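Local coordinates for protein beta-N-acetylhexosaminidase (Beutenbergia cavernae, PDB 5BU9) that probably hydrolyses terminal non-reducing N-acetyl-D-hexosamine residues in N-acetyl-beta-D-hexosaminides, as a member of glycoside hydrolase family 3, at residues N39-T53 with L75-R89. Numbering follows the deposited sequence.
Sequences NVFLAGRSNAGVDAT and LVATDQEGGNVQVLR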
loop_
_atom_site.group_PDB
_atom_site.type_symbol
_atom_site.label_atom_id
_atom_site.label_comp_id
_atom_site.label_asym_id
_atom_site.label_seq_id
_atom_site.Cartn_x
_atom_site.Cartn_y
_atom_site.Cartn_z
ATOM N N ASN A 39 6.113 -8.554 6.618
ATOM C CA ASN A 39 4.806 -8.358 6.026
ATOM C C ASN A 39 4.766 -9.017 4.659
ATOM O O ASN A 39 5.786 -9.087 3.990
ATOM C CB ASN A 39 4.476 -6.874 5.891
ATOM C CG ASN A 39 4.771 -6.091 7.154
ATOM O OD1 ASN A 39 4.052 -6.194 8.140
ATOM N ND2 ASN A 39 5.844 -5.300 7.126
ATOM N N VAL A 40 3.583 -9.484 4.249
ATOM C CA VAL A 40 3.422 -10.109 2.952
ATOM C C VAL A 40 2.232 -9.548 2.189
ATOM O O VAL A 40 1.339 -8.909 2.743
ATOM C CB VAL A 40 3.309 -11.634 3.080
ATOM C CG1 VAL A 40 4.584 -12.206 3.653
ATOM C CG2 VAL A 40 2.153 -11.992 3.965
ATOM N N PHE A 41 2.249 -9.801 0.895
ATOM C CA PHE A 41 1.249 -9.297 -0.002
ATOM C C PHE A 41 0.886 -10.420 -0.971
ATOM O O PHE A 41 1.762 -11.001 -1.590
ATOM C CB PHE A 41 1.771 -8.074 -0.763
ATOM C CG PHE A 41 0.889 -7.651 -1.882
ATOM C CD1 PHE A 41 -0.205 -6.832 -1.645
ATOM C CD2 PHE A 41 1.122 -8.097 -3.179
ATOM C CE1 PHE A 41 -1.047 -6.449 -2.700
ATOM C CE2 PHE A 41 0.300 -7.713 -4.231
ATOM C CZ PHE A 41 -0.797 -6.887 -3.981
ATOM N N LEU A 42 -0.393 -10.724 -1.117
ATOM C CA LEU A 42 -0.819 -11.751 -2.091
ATOM C C LEU A 42 -1.120 -11.127 -3.451
ATOM O O LEU A 42 -2.025 -10.286 -3.556
ATOM C CB LEU A 42 -2.045 -12.506 -1.563
ATOM C CG LEU A 42 -1.723 -13.679 -0.635
ATOM C CD1 LEU A 42 -1.146 -13.248 0.662
ATOM C CD2 LEU A 42 -2.972 -14.522 -0.400
ATOM N N ALA A 43 -0.372 -11.540 -4.482
ATOM C CA ALA A 43 -0.372 -10.866 -5.786
ATOM C C ALA A 43 -1.098 -11.664 -6.846
ATOM O O ALA A 43 -1.324 -12.857 -6.676
ATOM C CB ALA A 43 1.044 -10.603 -6.255
ATOM N N GLY A 44 -1.423 -11.003 -7.954
ATOM C CA GLY A 44 -2.027 -11.649 -9.112
ATOM C C GLY A 44 -3.544 -11.654 -9.157
ATOM O O GLY A 44 -4.176 -10.678 -8.769
ATOM N N ARG A 45 -4.128 -12.737 -9.662
ATOM C CA ARG A 45 -5.583 -12.941 -9.657
ATOM C C ARG A 45 -5.743 -14.412 -9.307
ATOM O O ARG A 45 -5.254 -15.302 -10.004
ATOM C CB ARG A 45 -6.282 -12.579 -11.007
ATOM C CG ARG A 45 -6.107 -11.082 -11.507
ATOM C CD ARG A 45 -6.715 -9.998 -10.563
ATOM N NE ARG A 45 -6.597 -8.624 -11.087
ATOM C CZ ARG A 45 -5.662 -7.717 -10.742
ATOM N NH1 ARG A 45 -5.652 -6.511 -11.319
ATOM N NH2 ARG A 45 -4.723 -7.985 -9.833
ATOM N N SER A 46 -6.355 -14.649 -8.162
ATOM C CA SER A 46 -6.622 -15.992 -7.706
ATOM C C SER A 46 -8.107 -16.263 -7.704
ATOM O O SER A 46 -8.911 -15.421 -7.294
ATOM C CB SER A 46 -6.068 -16.213 -6.312
ATOM O OG SER A 46 -6.425 -17.505 -5.884
ATOM N N ASN A 47 -8.462 -17.452 -8.160
ATOM C CA ASN A 47 -9.845 -17.905 -8.184
ATOM C C ASN A 47 -10.008 -19.076 -7.229
ATOM O O ASN A 47 -11.009 -19.789 -7.280
ATOM C CB ASN A 47 -10.234 -18.334 -9.599
ATOM C CG ASN A 47 -11.705 -18.168 -9.883
ATOM O OD1 ASN A 47 -12.281 -17.111 -9.608
ATOM N ND2 ASN A 47 -12.325 -19.210 -10.469
ATOM N N ALA A 48 -9.017 -19.302 -6.374
ATOM C CA ALA A 48 -9.009 -20.541 -5.603
ATOM C C ALA A 48 -10.090 -20.520 -4.513
ATOM O O ALA A 48 -10.630 -21.557 -4.162
ATOM C CB ALA A 48 -7.643 -20.791 -5.007
ATOM N N GLY A 49 -10.435 -19.335 -4.032
ATOM C CA GLY A 49 -11.456 -19.207 -3.008
ATOM C C GLY A 49 -10.919 -19.006 -1.599
ATOM O O GLY A 49 -9.704 -19.046 -1.368
ATOM N N VAL A 50 -11.835 -18.809 -0.654
ATOM C CA VAL A 50 -11.484 -18.403 0.708
ATOM C C VAL A 50 -10.621 -19.432 1.436
ATOM O O VAL A 50 -9.551 -19.094 1.941
ATOM C CB VAL A 50 -12.752 -18.097 1.521
ATOM C CG1 VAL A 50 -12.412 -18.009 2.985
ATOM C CG2 VAL A 50 -13.358 -16.785 1.057
ATOM N N ASP A 51 -11.074 -20.683 1.482
ATOM C CA ASP A 51 -10.326 -21.748 2.155
ATOM C C ASP A 51 -8.930 -21.964 1.562
ATOM O O ASP A 51 -7.965 -22.122 2.302
ATOM C CB ASP A 51 -11.105 -23.085 2.117
ATOM C CG ASP A 51 -12.372 -23.061 2.968
ATOM O OD1 ASP A 51 -12.352 -22.489 4.086
ATOM O OD2 ASP A 51 -13.395 -23.619 2.507
ATOM N N ALA A 52 -8.813 -21.993 0.236
ATOM C CA ALA A 52 -7.508 -22.212 -0.381
ATOM C C ALA A 52 -6.558 -21.061 -0.069
ATOM O O ALA A 52 -5.366 -21.281 0.162
ATOM C CB ALA A 52 -7.642 -22.383 -1.864
ATOM N N THR A 53 -7.096 -19.844 -0.044
ATOM C CA THR A 53 -6.304 -18.663 0.300
ATOM C C THR A 53 -5.889 -18.712 1.778
ATOM O O THR A 53 -4.755 -18.422 2.107
ATOM C CB THR A 53 -7.073 -17.375 0.012
ATOM O OG1 THR A 53 -7.421 -17.341 -1.376
ATOM C CG2 THR A 53 -6.228 -16.118 0.372
ATOM N N LEU A 75 1.593 -8.411 8.773
ATOM C CA LEU A 75 0.553 -7.757 8.006
ATOM C C LEU A 75 0.400 -8.617 6.730
ATOM O O LEU A 75 1.389 -8.940 6.037
ATOM C CB LEU A 75 0.912 -6.296 7.689
ATOM C CG LEU A 75 0.733 -5.349 8.875
ATOM C CD1 LEU A 75 1.403 -4.013 8.616
ATOM C CD2 LEU A 75 -0.749 -5.132 9.200
ATOM N N VAL A 76 -0.828 -9.051 6.464
ATOM C CA VAL A 76 -1.119 -9.859 5.288
ATOM C C VAL A 76 -2.068 -9.047 4.418
ATOM O O VAL A 76 -3.240 -8.854 4.760
ATOM C CB VAL A 76 -1.745 -11.219 5.656
ATOM C CG1 VAL A 76 -1.850 -12.058 4.429
ATOM C CG2 VAL A 76 -0.950 -11.920 6.737
ATOM N N ALA A 77 -1.548 -8.554 3.311
ATOM C CA ALA A 77 -2.267 -7.616 2.478
ATOM C C ALA A 77 -2.602 -8.234 1.162
ATOM O O ALA A 77 -1.918 -9.166 0.727
ATOM C CB ALA A 77 -1.409 -6.354 2.241
ATOM N N THR A 78 -3.625 -7.702 0.498
ATOM C CA THR A 78 -3.797 -7.971 -0.930
ATOM C C THR A 78 -4.458 -6.742 -1.561
ATOM O O THR A 78 -4.780 -5.775 -0.867
ATOM C CB THR A 78 -4.617 -9.271 -1.215
ATOM O OG1 THR A 78 -4.601 -9.537 -2.615
ATOM C CG2 THR A 78 -6.053 -9.118 -0.792
ATOM N N ASP A 79 -4.615 -6.772 -2.875
ATOM C CA ASP A 79 -5.328 -5.729 -3.623
ATOM C C ASP A 79 -6.782 -6.094 -3.841
ATOM O O ASP A 79 -7.097 -6.714 -4.881
ATOM C CB ASP A 79 -4.703 -5.506 -5.013
ATOM C CG ASP A 79 -3.527 -4.531 -5.001
ATOM O OD1 ASP A 79 -3.206 -3.933 -3.941
ATOM O OD2 ASP A 79 -2.922 -4.364 -6.083
ATOM N N GLN A 80 -7.673 -5.706 -2.917
ATOM C CA GLN A 80 -9.089 -6.063 -3.075
ATOM C C GLN A 80 -9.913 -4.775 -3.201
ATOM O O GLN A 80 -10.652 -4.423 -2.306
ATOM C CB GLN A 80 -9.577 -6.941 -1.907
ATOM C CG GLN A 80 -10.896 -7.724 -2.181
ATOM C CD GLN A 80 -10.693 -9.043 -2.951
ATOM O OE1 GLN A 80 -9.751 -9.175 -3.715
ATOM N NE2 GLN A 80 -11.571 -10.025 -2.723
ATOM N N GLU A 81 -9.761 -4.065 -4.314
ATOM C CA GLU A 81 -10.515 -2.822 -4.550
ATOM C C GLU A 81 -11.906 -3.124 -5.052
ATOM O O GLU A 81 -12.862 -2.439 -4.691
ATOM C CB GLU A 81 -9.818 -1.912 -5.583
ATOM C CG GLU A 81 -8.408 -1.430 -5.206
ATOM C CD GLU A 81 -7.686 -0.777 -6.380
ATOM O OE1 GLU A 81 -8.338 -0.224 -7.293
ATOM O OE2 GLU A 81 -6.450 -0.850 -6.417
ATOM N N GLY A 82 -12.000 -4.152 -5.902
ATOM C CA GLY A 82 -13.192 -4.399 -6.697
ATOM C C GLY A 82 -12.988 -4.151 -8.191
ATOM O O GLY A 82 -12.037 -3.459 -8.597
ATOM N N GLY A 83 -13.863 -4.744 -9.009
ATOM C CA GLY A 83 -13.857 -4.503 -10.440
ATOM C C GLY A 83 -12.606 -5.034 -11.132
ATOM O O GLY A 83 -12.319 -6.230 -11.096
ATOM N N ASN A 84 -11.860 -4.147 -11.771
ATOM C CA ASN A 84 -10.637 -4.535 -12.476
ATOM C C ASN A 84 -9.486 -4.861 -11.521
ATOM O O ASN A 84 -8.454 -5.353 -11.959
ATOM C CB ASN A 84 -10.224 -3.424 -13.451
ATOM C CG ASN A 84 -11.174 -3.331 -14.645
ATOM O OD1 ASN A 84 -11.457 -4.323 -15.295
ATOM N ND2 ASN A 84 -11.686 -2.145 -14.909
ATOM N N VAL A 85 -9.646 -4.588 -10.228
ATOM C CA VAL A 85 -8.587 -4.917 -9.261
ATOM C C VAL A 85 -9.175 -5.704 -8.084
ATOM O O VAL A 85 -9.585 -5.147 -7.054
ATOM C CB VAL A 85 -7.838 -3.648 -8.752
ATOM C CG1 VAL A 85 -6.725 -4.041 -7.753
ATOM C CG2 VAL A 85 -7.214 -2.845 -9.926
ATOM N N GLN A 86 -9.241 -7.012 -8.254
ATOM C CA GLN A 86 -9.730 -7.879 -7.193
ATOM C C GLN A 86 -8.871 -9.132 -7.235
ATOM O O GLN A 86 -9.092 -10.009 -8.070
ATOM C CB GLN A 86 -11.231 -8.209 -7.364
ATOM C CG GLN A 86 -11.811 -9.006 -6.160
ATOM C CD GLN A 86 -13.260 -9.405 -6.323
ATOM O OE1 GLN A 86 -14.030 -8.729 -7.008
ATOM N NE2 GLN A 86 -13.648 -10.517 -5.682
ATOM N N VAL A 87 -7.854 -9.201 -6.381
ATOM C CA VAL A 87 -6.922 -10.307 -6.476
ATOM C C VAL A 87 -7.628 -11.605 -6.066
ATOM O O VAL A 87 -7.385 -12.656 -6.640
ATOM C CB VAL A 87 -5.679 -10.079 -5.612
ATOM C CG1 VAL A 87 -4.886 -11.397 -5.507
ATOM C CG2 VAL A 87 -4.803 -8.922 -6.177
ATOM N N LEU A 88 -8.498 -11.530 -5.066
ATOM C CA LEU A 88 -9.065 -12.746 -4.489
ATOM C C LEU A 88 -10.506 -12.930 -4.945
ATOM O O LEU A 88 -11.409 -12.142 -4.611
ATOM C CB LEU A 88 -8.964 -12.708 -2.958
ATOM C CG LEU A 88 -7.512 -12.673 -2.443
ATOM C CD1 LEU A 88 -7.459 -12.544 -0.924
ATOM C CD2 LEU A 88 -6.711 -13.900 -2.920
ATOM N N ARG A 89 -10.712 -13.994 -5.696
ATOM C CA ARG A 89 -11.997 -14.262 -6.311
ATOM C C ARG A 89 -12.317 -15.732 -6.135
ATOM O O ARG A 89 -11.447 -16.495 -5.732
ATOM C CB ARG A 89 -11.964 -13.865 -7.799
ATOM C CG ARG A 89 -13.278 -13.299 -8.327
ATOM C CD ARG A 89 -13.278 -13.213 -9.838
ATOM N NE ARG A 89 -12.084 -12.521 -10.318
ATOM C CZ ARG A 89 -11.950 -11.196 -10.343
ATOM N NH1 ARG A 89 -10.820 -10.637 -10.809
ATOM N NH2 ARG A 89 -12.956 -10.432 -9.910
HETATM O O HOH W 1 -2.792 -6.263 -8.194
HETATM O O HOH W 2 -8.432 -8.221 -13.384
HETATM O O HOH W 3 -9.189 -16.847 -4.237
#
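Strands 39-43 and 75-78 run parallel, their axes 4.6 Å apart at an angle of 22°, joined by nearly straight backbone bonds such as Val40 N to Leu75 O (2.9 Å). The intervening helix 50-61 makes this a beta-alpha-beta unit of the TIM-barrel-like domain, and its Leu60 and Val57 cover the face carrying Val40, Leu42 and Val76. There Val76 CG1 touches both Val40 CG2 and Leu42 CD1. On the other face Phe41, CG anti to the backbone N (chi1 169°), reaches along the neighbouring strand, CD1 4.1 Å from Ala77 CB and CE1 3.5 Å from Asp79 OD1. The carboxylate meets the ring at its edge, the two planes 73° apart. An alanine at Phe41 would probably open a gap beside Ala77 and take the ring edge away from the Asp79 carboxylate. Near the C-terminal end of strand 39-43, Thr78 OG1 donates to Leu42 O (2.8 Å). Beyond, the loops pair again: Ser46 N binds Val87 O (2.7 Å) and Arg89 N binds Ser46 O, while Val87 CG2 packs 3.2 Å from Gly44 O. Arg45, bent at chi2, has Gln86 N over one guanidinium face, offset toward the rim; its NH2 donates to Gly44 O and, through a water, reaches Asp79 OD2. Asp79 OD1 hydrogen-bonds a glycerol, probably from the crystallisation liquor, that may mark a pocket; ring edge and water bridge probably help orient this carboxylate, with Lys184 adding only a weak, long ion pair.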